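Local structure of CRISPR-associated protein CasA/Cse1 (Thermus thermophilus, 4AN8) at residues L56-L61 against P189-P194; N206-T211 against V318-E323; Q397-A402 against N425-E430; A464-W469 against R495-L500. The protein serves as a subunit of the Cascade ribonucleoprotein complex and probably acts in CRISPR-based adaptive immunity against viruses and plasmids. One frame throughout, in Å; residues are numbered along the deposited sequence.

Interaction 1 of 4, residues L56-L61 against P189-P194; sequences LHRLLL and PALFLP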
loop_
_atom_site.group_PDB
_atom_site.type_symbol
_atom_site.label_atom_id
_atom_site.label_comp_id
_atom_site.label_asym_id
_atom_site.label_seq_id
_atom_site.Cartn_x
_atom_site.Cartn_y
_atom_site.Cartn_z
ATOM N N LEU A 56 -4.933 2.266 9.304
ATOM C CA LEU A 56 -4.813 3.049 10.529
ATOM C C LEU A 56 -4.315 4.472 10.219
ATOM O O LEU A 56 -4.878 5.452 10.732
ATOM C CB LEU A 56 -3.943 2.345 11.570
ATOM C CG LEU A 56 -4.489 1.021 12.134
ATOM C CD1 LEU A 56 -3.421 0.220 12.918
ATOM C CD2 LEU A 56 -5.698 1.263 12.980
ATOM N N HIS A 57 -3.318 4.597 9.342
ATOM C CA HIS A 57 -2.886 5.919 8.884
ATOM C C HIS A 57 -3.989 6.658 8.147
ATOM O O HIS A 57 -4.133 7.863 8.334
ATOM C CB HIS A 57 -1.680 5.842 7.947
ATOM C CG HIS A 57 -0.404 5.522 8.639
ATOM N ND1 HIS A 57 0.066 4.233 8.768
ATOM C CD2 HIS A 57 0.491 6.317 9.274
ATOM C CE1 HIS A 57 1.204 4.250 9.442
ATOM N NE2 HIS A 57 1.487 5.502 9.749
ATOM N N ARG A 58 -4.747 5.957 7.299
ATOM C CA ARG A 58 -5.785 6.633 6.490
ATOM C C ARG A 58 -6.946 7.152 7.345
ATOM O O ARG A 58 -7.467 8.228 7.085
ATOM C CB ARG A 58 -6.296 5.754 5.333
ATOM C CG ARG A 58 -5.202 5.376 4.326
ATOM C CD ARG A 58 -5.531 4.097 3.514
ATOM N NE ARG A 58 -6.693 4.293 2.643
ATOM C CZ ARG A 58 -6.652 4.933 1.477
ATOM N NH1 ARG A 58 -5.509 5.440 1.048
ATOM N NH2 ARG A 58 -7.759 5.079 0.748
ATOM N N LEU A 59 -7.333 6.390 8.361
ATOM C CA LEU A 59 -8.306 6.863 9.338
ATOM C C LEU A 59 -7.794 8.120 10.103
ATOM O O LEU A 59 -8.506 9.124 10.221
ATOM C CB LEU A 59 -8.673 5.742 10.297
ATOM C CG LEU A 59 -9.676 6.127 11.395
ATOM C CD1 LEU A 59 -10.966 6.692 10.789
ATOM C CD2 LEU A 59 -9.996 4.920 12.325
ATOM N N LEU A 60 -6.553 8.076 10.590
ATOM C CA LEU A 60 -5.989 9.227 11.289
ATOM C C LEU A 60 -5.949 10.457 10.380
ATOM O O LEU A 60 -6.300 11.558 10.810
ATOM C CB LEU A 60 -4.575 8.944 11.820
ATOM C CG LEU A 60 -4.543 7.887 12.929
ATOM C CD1 LEU A 60 -3.135 7.705 13.436
ATOM C CD2 LEU A 60 -5.511 8.241 14.060
ATOM N N LEU A 61 -5.492 10.261 9.141
ATOM C CA LEU A 61 -5.459 11.335 8.150
ATOM C C LEU A 61 -6.855 11.910 7.858
ATOM O O LEU A 61 -7.008 13.115 7.709
ATOM C CB LEU A 61 -4.825 10.845 6.858
ATOM C CG LEU A 61 -3.341 10.518 7.021
ATOM C CD1 LEU A 61 -2.870 9.551 5.892
ATOM C CD2 LEU A 61 -2.518 11.806 7.045
ATOM N N PRO A 189 -4.601 -1.289 -5.585
ATOM C CA PRO A 189 -3.387 -0.529 -5.863
ATOM C C PRO A 189 -2.399 -0.635 -4.741
ATOM O O PRO A 189 -2.773 -0.923 -3.600
ATOM C CB PRO A 189 -3.886 0.920 -5.970
ATOM C CG PRO A 189 -5.128 0.935 -5.137
ATOM C CD PRO A 189 -5.746 -0.421 -5.262
ATOM N N ALA A 190 -1.147 -0.385 -5.077
ATOM C CA ALA A 190 -0.091 -0.279 -4.094
ATOM C C ALA A 190 -0.199 1.087 -3.430
ATOM O O ALA A 190 -0.392 2.081 -4.109
ATOM C CB ALA A 190 1.245 -0.420 -4.792
ATOM N N LEU A 191 -0.084 1.143 -2.112
ATOM C CA LEU A 191 -0.205 2.426 -1.413
ATOM C C LEU A 191 1.160 3.018 -1.040
ATOM O O LEU A 191 1.992 2.329 -0.436
ATOM C CB LEU A 191 -1.065 2.264 -0.163
ATOM C CG LEU A 191 -2.471 1.723 -0.478
ATOM C CD1 LEU A 191 -3.297 1.604 0.816
ATOM C CD2 LEU A 191 -3.194 2.608 -1.512
ATOM N N PHE A 192 1.378 4.283 -1.401
ATOM C CA PHE A 192 2.613 4.983 -1.046
ATOM C C PHE A 192 2.480 5.725 0.276
ATOM O O PHE A 192 1.670 6.661 0.412
ATOM C CB PHE A 192 3.060 5.938 -2.152
ATOM C CG PHE A 192 3.492 5.237 -3.398
ATOM C CD1 PHE A 192 2.558 4.650 -4.237
ATOM C CD2 PHE A 192 4.837 5.140 -3.727
ATOM C CE1 PHE A 192 2.951 3.999 -5.391
ATOM C CE2 PHE A 192 5.245 4.473 -4.888
ATOM C CZ PHE A 192 4.302 3.907 -5.721
ATOM N N LEU A 193 3.286 5.307 1.244
ATOM C CA LEU A 193 3.247 5.919 2.564
ATOM C C LEU A 193 4.612 6.401 3.019
ATOM O O LEU A 193 5.344 5.670 3.676
ATOM C CB LEU A 193 2.681 4.930 3.593
ATOM C CG LEU A 193 2.585 5.499 5.003
ATOM C CD1 LEU A 193 1.213 6.161 5.206
ATOM C CD2 LEU A 193 2.854 4.420 6.052
ATOM N N PRO A 194 4.972 7.639 2.664
ATOM C CA PRO A 194 6.217 8.209 3.177
ATOM C C PRO A 194 6.216 8.168 4.701
ATOM O O PRO A 194 5.160 8.285 5.336
ATOM C CB PRO A 194 6.163 9.652 2.699
ATOM C CG PRO A 194 5.336 9.592 1.481
ATOM C CD PRO A 194 4.272 8.566 1.764
#

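Interaction 2 of 4, residues N206-T211 against V318-E323; sequences NLVPYT and VAATLE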
loop_
_atom_site.group_PDB
_atom_site.type_symbol
_atom_site.label_atom_id
_atom_site.label_comp_id
_atom_site.label_asym_id
_atom_site.label_seq_id
_atom_site.Cartn_x
_atom_site.Cartn_y
_atom_site.Cartn_z
ATOM N N ASN A 206 2.238 12.698 4.934
ATOM C CA ASN A 206 1.110 12.191 4.146
ATOM C C ASN A 206 -0.063 13.163 4.117
ATOM O O ASN A 206 -1.087 12.869 3.498
ATOM C CB ASN A 206 0.633 10.828 4.672
ATOM C CG ASN A 206 1.597 9.706 4.333
ATOM O OD1 ASN A 206 1.461 9.062 3.297
ATOM N ND2 ASN A 206 2.598 9.493 5.193
ATOM N N LEU A 207 0.102 14.317 4.774
ATOM C CA LEU A 207 -0.963 15.324 4.810
ATOM C C LEU A 207 -0.918 16.253 3.616
ATOM O O LEU A 207 -0.550 17.416 3.741
ATOM C CB LEU A 207 -0.925 16.161 6.087
ATOM C CG LEU A 207 -1.577 15.585 7.334
ATOM C CD1 LEU A 207 -1.338 16.538 8.494
ATOM C CD2 LEU A 207 -3.057 15.385 7.113
ATOM N N VAL A 208 -1.322 15.723 2.467
ATOM C CA VAL A 208 -1.369 16.452 1.213
ATOM C C VAL A 208 -2.381 17.607 1.294
ATOM O O VAL A 208 -3.470 17.449 1.879
ATOM C CB VAL A 208 -1.733 15.468 0.080
ATOM C CG1 VAL A 208 -1.828 16.181 -1.302
ATOM C CG2 VAL A 208 -0.711 14.297 0.061
ATOM N N PRO A 209 -2.014 18.778 0.735
ATOM C CA PRO A 209 -2.888 19.960 0.803
ATOM C C PRO A 209 -4.300 19.592 0.452
ATOM O O PRO A 209 -4.540 18.895 -0.537
ATOM C CB PRO A 209 -2.282 20.916 -0.230
ATOM C CG PRO A 209 -0.755 20.627 -0.070
ATOM C CD PRO A 209 -0.663 19.114 0.234
ATOM N N TYR A 210 -5.224 20.043 1.290
ATOM C CA TYR A 210 -6.601 19.599 1.227
ATOM C C TYR A 210 -7.535 20.775 1.431
ATOM O O TYR A 210 -7.233 21.660 2.224
ATOM C CB TYR A 210 -6.831 18.608 2.356
ATOM C CG TYR A 210 -8.269 18.157 2.564
ATOM C CD1 TYR A 210 -8.847 17.216 1.726
ATOM C CD2 TYR A 210 -9.024 18.638 3.638
ATOM C CE1 TYR A 210 -10.143 16.785 1.914
ATOM C CE2 TYR A 210 -10.324 18.210 3.846
ATOM C CZ TYR A 210 -10.878 17.278 2.980
ATOM O OH TYR A 210 -12.164 16.832 3.166
ATOM N N THR A 211 -8.645 20.773 0.697
ATOM C CA THR A 211 -9.808 21.604 1.003
ATOM C C THR A 211 -11.033 20.712 1.225
ATOM O O THR A 211 -11.219 19.738 0.507
ATOM C CB THR A 211 -10.103 22.616 -0.119
ATOM O OG1 THR A 211 -9.946 21.971 -1.388
ATOM C CG2 THR A 211 -9.142 23.772 -0.050
ATOM N N VAL A 318 2.663 10.153 -10.247
ATOM C CA VAL A 318 3.211 9.915 -8.925
ATOM C C VAL A 318 2.093 9.979 -7.879
ATOM O O VAL A 318 1.099 10.689 -8.045
ATOM C CB VAL A 318 4.282 10.958 -8.620
ATOM C CG1 VAL A 318 4.953 10.676 -7.300
ATOM C CG2 VAL A 318 5.317 10.969 -9.732
ATOM N N ALA A 319 2.214 9.204 -6.817
ATOM C CA ALA A 319 1.250 9.326 -5.731
ATOM C C ALA A 319 1.412 10.722 -5.121
ATOM O O ALA A 319 2.555 11.193 -4.945
ATOM C CB ALA A 319 1.502 8.245 -4.669
ATOM N N ALA A 320 0.282 11.365 -4.798
ATOM C CA ALA A 320 0.284 12.697 -4.177
ATOM C C ALA A 320 1.048 12.733 -2.840
ATOM O O ALA A 320 1.795 13.687 -2.571
ATOM C CB ALA A 320 -1.175 13.249 -4.009
ATOM N N THR A 321 0.879 11.697 -2.013
ATOM C CA THR A 321 1.651 11.612 -0.772
ATOM C C THR A 321 3.143 11.675 -1.042
ATOM O O THR A 321 3.885 12.308 -0.299
ATOM C CB THR A 321 1.334 10.336 0.070
ATOM O OG1 THR A 321 1.598 9.140 -0.705
ATOM C CG2 THR A 321 -0.144 10.354 0.569
ATOM N N LEU A 322 3.598 11.000 -2.087
ATOM C CA LEU A 322 5.035 10.991 -2.421
ATOM C C LEU A 322 5.457 12.353 -2.994
ATOM O O LEU A 322 6.511 12.877 -2.664
ATOM C CB LEU A 322 5.369 9.855 -3.398
ATOM C CG LEU A 322 6.813 9.794 -3.946
ATOM C CD1 LEU A 322 7.803 9.710 -2.797
ATOM C CD2 LEU A 322 7.026 8.623 -4.899
ATOM N N GLU A 323 4.614 12.945 -3.823
ATOM C CA GLU A 323 4.903 14.291 -4.317
ATOM C C GLU A 323 5.003 15.265 -3.151
ATOM O O GLU A 323 5.920 16.072 -3.090
ATOM C CB GLU A 323 3.860 14.756 -5.330
ATOM C CG GLU A 323 4.226 16.048 -6.041
ATOM C CD GLU A 323 3.265 16.399 -7.185
ATOM O OE1 GLU A 323 2.186 15.775 -7.282
ATOM O OE2 GLU A 323 3.589 17.299 -7.993
#

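Interaction 3 of 4, residues Q397-A402 against N425-E430; sequences QEVAKA and NSLPLE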
loop_
_atom_site.group_PDB
_atom_site.type_symbol
_atom_site.label_atom_id
_atom_site.label_comp_id
_atom_site.label_asym_id
_atom_site.label_seq_id
_atom_site.Cartn_x
_atom_site.Cartn_y
_atom_site.Cartn_z
ATOM N N GLN A 397 15.857 -19.119 -22.142
ATOM C CA GLN A 397 15.069 -19.818 -23.159
ATOM C C GLN A 397 15.941 -20.681 -24.087
ATOM O O GLN A 397 15.593 -21.828 -24.378
ATOM C CB GLN A 397 14.265 -18.820 -23.992
ATOM C CG GLN A 397 12.943 -18.431 -23.382
ATOM C CD GLN A 397 12.434 -17.100 -23.901
ATOM O OE1 GLN A 397 13.032 -16.499 -24.799
ATOM N NE2 GLN A 397 11.334 -16.625 -23.334
ATOM N N GLU A 398 17.065 -20.125 -24.551
ATOM C CA GLU A 398 17.965 -20.859 -25.440
ATOM C C GLU A 398 18.643 -22.044 -24.711
ATOM O O GLU A 398 18.866 -23.104 -25.299
ATOM C CB GLU A 398 19.005 -19.929 -26.063
ATOM C CG GLU A 398 18.434 -18.912 -27.034
ATOM C CD GLU A 398 18.023 -19.524 -28.374
ATOM O OE1 GLU A 398 16.983 -20.216 -28.426
ATOM O OE2 GLU A 398 18.738 -19.303 -29.381
ATOM N N VAL A 399 18.966 -21.869 -23.434
ATOM C CA VAL A 399 19.478 -22.985 -22.656
ATOM C C VAL A 399 18.454 -24.106 -22.614
ATOM O O VAL A 399 18.756 -25.239 -22.993
ATOM C CB VAL A 399 19.888 -22.583 -21.228
ATOM C CG1 VAL A 399 19.994 -23.823 -20.334
ATOM C CG2 VAL A 399 21.203 -21.812 -21.268
ATOM N N ALA A 400 17.239 -23.787 -22.178
ATOM C CA ALA A 400 16.187 -24.793 -22.084
ATOM C C ALA A 400 16.004 -25.547 -23.399
ATOM O O ALA A 400 15.882 -26.765 -23.405
ATOM C CB ALA A 400 14.883 -24.166 -21.651
ATOM N N LYS A 401 15.997 -24.827 -24.514
ATOM C CA LYS A 401 15.806 -25.459 -25.818
ATOM C C LYS A 401 16.980 -26.362 -26.200
ATOM O O LYS A 401 16.785 -27.445 -26.763
ATOM C CB LYS A 401 15.574 -24.407 -26.905
ATOM C CG LYS A 401 14.319 -23.578 -26.693
ATOM C CD LYS A 401 14.224 -22.435 -27.688
ATOM C CE LYS A 401 14.048 -22.952 -29.107
ATOM N NZ LYS A 401 13.772 -21.849 -30.073
ATOM N N ALA A 402 18.194 -25.916 -25.896
ATOM C CA ALA A 402 19.382 -26.706 -26.179
ATOM C C ALA A 402 19.333 -28.033 -25.428
ATOM O O ALA A 402 19.723 -29.074 -25.954
ATOM C CB ALA A 402 20.636 -25.933 -25.809
ATOM N N ASN A 425 12.024 -22.332 -16.256
ATOM C CA ASN A 425 11.555 -21.840 -14.972
ATOM C C ASN A 425 12.452 -22.296 -13.830
ATOM O O ASN A 425 12.692 -21.541 -12.887
ATOM C CB ASN A 425 10.110 -22.273 -14.724
ATOM C CG ASN A 425 9.131 -21.619 -15.683
ATOM O OD1 ASN A 425 9.531 -20.966 -16.649
ATOM N ND2 ASN A 425 7.840 -21.796 -15.423
ATOM N N SER A 426 12.954 -23.528 -13.920
ATOM C CA SER A 426 13.789 -24.082 -12.858
ATOM C C SER A 426 15.203 -23.499 -12.853
ATOM O O SER A 426 15.883 -23.522 -11.824
ATOM C CB SER A 426 13.844 -25.608 -12.937
ATOM O OG SER A 426 14.773 -26.048 -13.911
ATOM N N LEU A 427 15.644 -22.969 -13.993
ATOM C CA LEU A 427 16.955 -22.331 -14.061
ATOM C C LEU A 427 16.954 -21.121 -13.142
ATOM O O LEU A 427 16.009 -20.348 -13.151
ATOM C CB LEU A 427 17.278 -21.912 -15.500
ATOM C CG LEU A 427 17.358 -23.020 -16.559
ATOM C CD1 LEU A 427 17.424 -22.411 -17.955
ATOM C CD2 LEU A 427 18.554 -23.936 -16.314
ATOM N N PRO A 428 18.008 -20.960 -12.336
ATOM C CA PRO A 428 18.108 -19.855 -11.372
ATOM C C PRO A 428 18.498 -18.504 -11.978
ATOM O O PRO A 428 18.739 -17.556 -11.235
ATOM C CB PRO A 428 19.234 -20.312 -10.443
ATOM C CG PRO A 428 20.086 -21.206 -11.304
ATOM C CD PRO A 428 19.127 -21.909 -12.217
ATOM N N LEU A 429 18.550 -18.401 -13.298
ATOM C CA LEU A 429 19.141 -17.216 -13.909
ATOM C C LEU A 429 18.347 -15.907 -13.653
ATOM O O LEU A 429 18.890 -14.933 -13.124
ATOM C CB LEU A 429 19.365 -17.461 -15.406
ATOM C CG LEU A 429 20.118 -16.353 -16.130
ATOM C CD1 LEU A 429 21.495 -16.232 -15.539
ATOM C CD2 LEU A 429 20.180 -16.648 -17.632
ATOM N N GLU A 430 17.070 -15.888 -14.021
ATOM C CA GLU A 430 16.283 -14.658 -13.928
ATOM C C GLU A 430 15.942 -14.326 -12.484
ATOM O O GLU A 430 16.020 -13.167 -12.067
ATOM C CB GLU A 430 14.999 -14.779 -14.738
ATOM C CG GLU A 430 15.179 -14.754 -16.238
ATOM C CD GLU A 430 13.865 -15.008 -16.946
ATOM O OE1 GLU A 430 13.051 -14.058 -17.051
ATOM O OE2 GLU A 430 13.630 -16.167 -17.363
#

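Interaction 4 of 4, residues A464-W469 against R495-L500; sequences AALEAW and RLLGEL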
loop_
_atom_site.group_PDB
_atom_site.type_symbol
_atom_site.label_atom_id
_atom_site.label_comp_id
_atom_site.label_asym_id
_atom_site.label_seq_id
_atom_site.Cartn_x
_atom_site.Cartn_y
_atom_site.Cartn_z
ATOM N N ALA A 464 25.101 -8.748 -10.484
ATOM C CA ALA A 464 23.853 -9.497 -10.442
ATOM C C ALA A 464 23.854 -10.554 -11.538
ATOM O O ALA A 464 23.557 -11.722 -11.285
ATOM C CB ALA A 464 22.648 -8.554 -10.597
ATOM N N ALA A 465 24.168 -10.131 -12.762
ATOM C CA ALA A 465 24.225 -11.048 -13.903
ATOM C C ALA A 465 25.280 -12.165 -13.704
ATOM O O ALA A 465 24.964 -13.354 -13.841
ATOM C CB ALA A 465 24.485 -10.275 -15.201
ATOM N N LEU A 466 26.508 -11.770 -13.360
ATOM C CA LEU A 466 27.609 -12.705 -13.069
ATOM C C LEU A 466 27.259 -13.705 -11.987
ATOM O O LEU A 466 27.473 -14.899 -12.147
ATOM C CB LEU A 466 28.865 -11.951 -12.637
ATOM C CG LEU A 466 29.703 -11.343 -13.755
ATOM C CD1 LEU A 466 30.722 -10.359 -13.194
ATOM C CD2 LEU A 466 30.379 -12.434 -14.549
ATOM N N GLU A 467 26.723 -13.212 -10.880
ATOM C CA GLU A 467 26.284 -14.074 -9.794
ATOM C C GLU A 467 25.194 -15.049 -10.237
ATOM O O GLU A 467 25.153 -16.188 -9.788
ATOM C CB GLU A 467 25.788 -13.216 -8.626
ATOM C CG GLU A 467 25.465 -13.987 -7.362
ATOM C CD GLU A 467 25.260 -13.076 -6.162
ATOM O OE1 GLU A 467 24.532 -12.066 -6.288
ATOM O OE2 GLU A 467 25.839 -13.366 -5.092
ATOM N N ALA A 468 24.301 -14.608 -11.116
ATOM C CA ALA A 468 23.174 -15.455 -11.506
ATOM C C ALA A 468 23.587 -16.506 -12.533
ATOM O O ALA A 468 23.081 -17.630 -12.533
ATOM C CB ALA A 468 22.017 -14.608 -12.041
ATOM N N TRP A 469 24.496 -16.132 -13.421
ATOM C CA TRP A 469 24.974 -17.072 -14.418
ATOM C C TRP A 469 25.867 -18.138 -13.742
ATOM O O TRP A 469 25.731 -19.341 -14.010
ATOM C CB TRP A 469 25.688 -16.341 -15.565
ATOM C CG TRP A 469 26.342 -17.278 -16.523
ATOM C CD1 TRP A 469 27.686 -17.437 -16.724
ATOM C CD2 TRP A 469 25.690 -18.213 -17.387
ATOM N NE1 TRP A 469 27.904 -18.409 -17.663
ATOM C CE2 TRP A 469 26.697 -18.904 -18.087
ATOM C CE3 TRP A 469 24.351 -18.532 -17.642
ATOM C CZ2 TRP A 469 26.412 -19.893 -19.018
ATOM C CZ3 TRP A 469 24.069 -19.526 -18.567
ATOM C CH2 TRP A 469 25.100 -20.193 -19.245
ATOM N N ARG A 495 28.430 -12.341 -24.779
ATOM C CA ARG A 495 27.847 -11.262 -25.569
ATOM C C ARG A 495 27.129 -10.234 -24.683
ATOM O O ARG A 495 27.435 -9.041 -24.746
ATOM C CB ARG A 495 26.872 -11.814 -26.611
ATOM C CG ARG A 495 27.391 -11.759 -28.030
ATOM C CD ARG A 495 26.352 -12.232 -29.035
ATOM N NE ARG A 495 25.910 -13.610 -28.805
ATOM C CZ ARG A 495 26.631 -14.693 -29.093
ATOM N NH1 ARG A 495 27.850 -14.572 -29.609
ATOM N NH2 ARG A 495 26.133 -15.900 -28.853
ATOM N N LEU A 496 26.181 -10.700 -23.863
ATOM C CA LEU A 496 25.385 -9.813 -23.011
ATOM C C LEU A 496 26.238 -8.881 -22.150
ATOM O O LEU A 496 26.012 -7.673 -22.125
ATOM C CB LEU A 496 24.418 -10.605 -22.123
ATOM C CG LEU A 496 23.094 -11.041 -22.753
ATOM C CD1 LEU A 496 22.268 -11.834 -21.760
ATOM C CD2 LEU A 496 22.314 -9.845 -23.240
ATOM N N LEU A 497 27.212 -9.447 -21.447
ATOM C CA LEU A 497 28.074 -8.664 -20.568
ATOM C C LEU A 497 28.850 -7.602 -21.331
ATOM O O LEU A 497 29.031 -6.488 -20.846
ATOM C CB LEU A 497 29.050 -9.573 -19.823
ATOM C CG LEU A 497 28.584 -10.064 -18.459
ATOM C CD1 LEU A 497 29.119 -9.159 -17.386
ATOM C CD2 LEU A 497 27.070 -10.100 -18.408
ATOM N N GLY A 498 29.316 -7.954 -22.523
ATOM C CA GLY A 498 30.081 -7.025 -23.328
ATOM C C GLY A 498 29.333 -5.724 -23.517
ATOM O O GLY A 498 29.870 -4.644 -23.266
ATOM N N GLU A 499 28.080 -5.836 -23.945
ATOM C CA GLU A 499 27.267 -4.672 -24.266
ATOM C C GLU A 499 27.019 -3.789 -23.050
ATOM O O GLU A 499 26.610 -2.636 -23.180
ATOM C CB GLU A 499 25.939 -5.110 -24.879
ATOM C CG GLU A 499 26.093 -5.876 -26.172
ATOM C CD GLU A 499 24.769 -6.098 -26.872
ATOM O OE1 GLU A 499 23.717 -5.878 -26.234
ATOM O OE2 GLU A 499 24.782 -6.487 -28.060
ATOM N N LEU A 500 27.274 -4.329 -21.866
ATOM C CA LEU A 500 27.054 -3.580 -20.639
ATOM C C LEU A 500 28.168 -2.556 -20.406
ATOM O O LEU A 500 29.314 -2.749 -20.823
ATOM C CB LEU A 500 26.935 -4.532 -19.444
ATOM C CG LEU A 500 26.370 -3.926 -18.159
ATOM C CD1 LEU A 500 24.868 -3.704 -18.290
ATOM C CD2 LEU A 500 26.680 -4.812 -16.969
#

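Interaction 1 of 4, residues L56-L61 against P189-P194
His57 ND1 is hydrogen-bonded to the backbone oxygen of Glu53, one turn earlier in helix 50-67, and this bond helps fix the rotation of the imidazole ring that meets Leu193. The ring offers one of its faces to the leucine. Leu193 CD2 sits over that face, 3.9 Å from the ring centroid and 18° from the ring normal, a CH-pi contact displaced toward the rim; its nearest ring atom is His57 CE1 at 3.8 Å. The other methyl reaches the root of the ring, Leu193 CD1 lying 3.8 Å from His57 CG, so the forked end of the leucine spans the imidazole from base to tip. CG of Leu193 stands anti to its own backbone nitrogen (chi1 -179°), which carries the branch toward the ring; the two side chains cross at about a right angle.

Two residues earlier on the strand, Leu191 makes a looser second contact. Its CD1 approaches Arg58 CD at 4.3 Å and meets the guanidinium obliquely, while that charged group forms a salt bridge with Asp279. Leu191 and Leu193 both face the helix because side chains alternate along a strand. Strand 191-195 is an outer member of a three-stranded antiparallel sheet, pairing with strand 342-351.

All four touching residues are buried. Leucine supplies branched apolar bulk on the strand, whereas histidine and arginine offer a ring face and a methylene chain and direct their polar groups to partners elsewhere; these two segments are therefore joined by dispersion and CH-pi forces rather than by polar bonds.

Interaction 2 of 4, residues N206-T211 against V318-E323
Asn206 and Thr321 meet through an oxygen and a methyl: Asn206 OD1 lies 3.4 Å from Thr321 CG2, with the threonine CB almost as close. The two side chains approach at a slant. The amide is oriented by its nitrogen, since Asn206 ND2 is hydrogen-bonded to the backbone oxygens of Pro194 and Thr202; OD1 is consequently left buried against a methyl group, and it has no polar partner in the model. Thr321 has its hydroxyl between the backbone nitrogen and the carbonyl carbon (chi1 59°), a rotamer that delivers OG1 to the backbone oxygen of Phe192 on strand 191-195 and leaves CG2 for Asn206. Threonine thus serves two neighbours with its two branches.

Val208 divides its methyls in a similar way. With CG1 opposite the backbone nitrogen (chi1 179°), that methyl packs against Ala320 CB at 4.0 Å, while Val208 CG2 lies on the helix backbone, 3.7 Å from Thr321 CA and equally near Ala320 O. The short side chain of Ala320 lets the valine settle close to the first turn of the helix. Turning Val208 toward that helix is a bend centred on Leu207, an inverse gamma turn in which the Val208 N to Asn206 O bond of 3.0 Å is weak; Leu207 itself turns away from this helix and its side chain packs on Leu61, Leu64 and His65 of helix 50-67.

Here, then, the chain leaving helix 199-206 through an inverse gamma turn packs on the N-terminal turn of helix 320-333, whose N-cap residue is Ala319, beside the edge strand of the three-stranded antiparallel sheet.

Interaction 3 of 4, residues Q397-A402 against N425-E430
Leu427 reaches toward Val399 from the short link between helices 417-426 and 429-446, and its side chain can be followed outward atom by atom. Leu427 CB points at helix 372-403 but stops short of it, 5.9 Å from Val399 CG1. Leu427 CG, opposite the carbonyl carbon (chi1 -61°), carries the branch closer and is 4.7 Å from Val399 CG1. The two tips make the contact: Leu427 CD1 lies 3.8 Å from Val399 CG1 and 4.1 Å from Val399 CB, while Leu427 CD2 stands 4.3 Å from Val399 CG1. The valine methyl is therefore approached by both prongs of the leucine fork, and the side chains meet at a slant. Beyond Val399, Leu427 CD1 comes within 4.4 Å of the backbone nitrogen of Ala400, whose small side chain leaves the helix backbone approachable.

The link sets up this reach. Leu427 is the first residue to leave helical geometry (psi 134°), and Pro428 follows as N-cap of the next helix. Leucine suits the inward-facing position between exposed Ser426 and partly exposed Pro428. Val399 is covered further by Leu476 and Ala485 of the two last helices.

What joins the segments is aliphatic packing, mainly leucine methyls on the valine, whose strength comes from burial and shape, without directional bonds.

Interaction 4 of 4, residues A464-W469 against R495-L500
Ala465 and Leu497 mark the nearest approach of the two backbones, with their CA atoms 8.1 Å apart, on helices 453-476 and 483-499 that run antiparallel and follow each other through a short turn. Segment 464-469 is regular helix, as the Trp469 N to Ala465 O bond of 2.8 Å illustrates. Segment 495-500 is less regularly bonded: the Glu499 N to Arg495 O bond is weak, and Leu500 N bonds to Leu497 O at 3.0 Å.

Leu497 bridges the gap with a forked tip. Its CD2 packs on Ala465 CB at 4.1 Å, and its CD1 lies 4.3 Å from Leu466 CG, so one side chain engages two successive residues of the facing helix. Both torsions of Leu497 depart from the usual staggered values (chi1 -92°, chi2 -95°), a conformation in which the two methyls are shared out between these partners. Alanine fits the buried position because its single methyl leaves room for the leucine to come close, and Leu388 packs on it too. Leu466 stands at the solvent-exposed border of the contact.

One turn earlier on the second helix, Phe493 also touches Ala465 and Leu466 and stacks with Trp469, extending the apolar seam. The two antiparallel helices belong to the C-terminal four-helix bundle of Cse1 proteins, which helices 372-403 and 429-446 complete.

How the interactions relate
Interactions 1 and 2 belong to the globular part of the chain and adjoin each other, strand 191-195 of interaction 1 bonding to interaction 2 through Phe192 and Pro194. Interactions 3 and 4 lie in the helical bundle, centres 39 to 44 Å from those of the first pair, and meet where Leu429 packs on Ala468 and Trp469. Interaction 1 is the most central, and its polar residues have their bonds elsewhere; interaction 2, partly buried, sets an amide oxygen against methyl groups, the threonine hydroxyl being used on the neighbouring strand. The bundle contacts are smaller and wholly aliphatic: interaction 3 is buried, whereas interaction 4 runs out to the surface at the chain's last modelled helix.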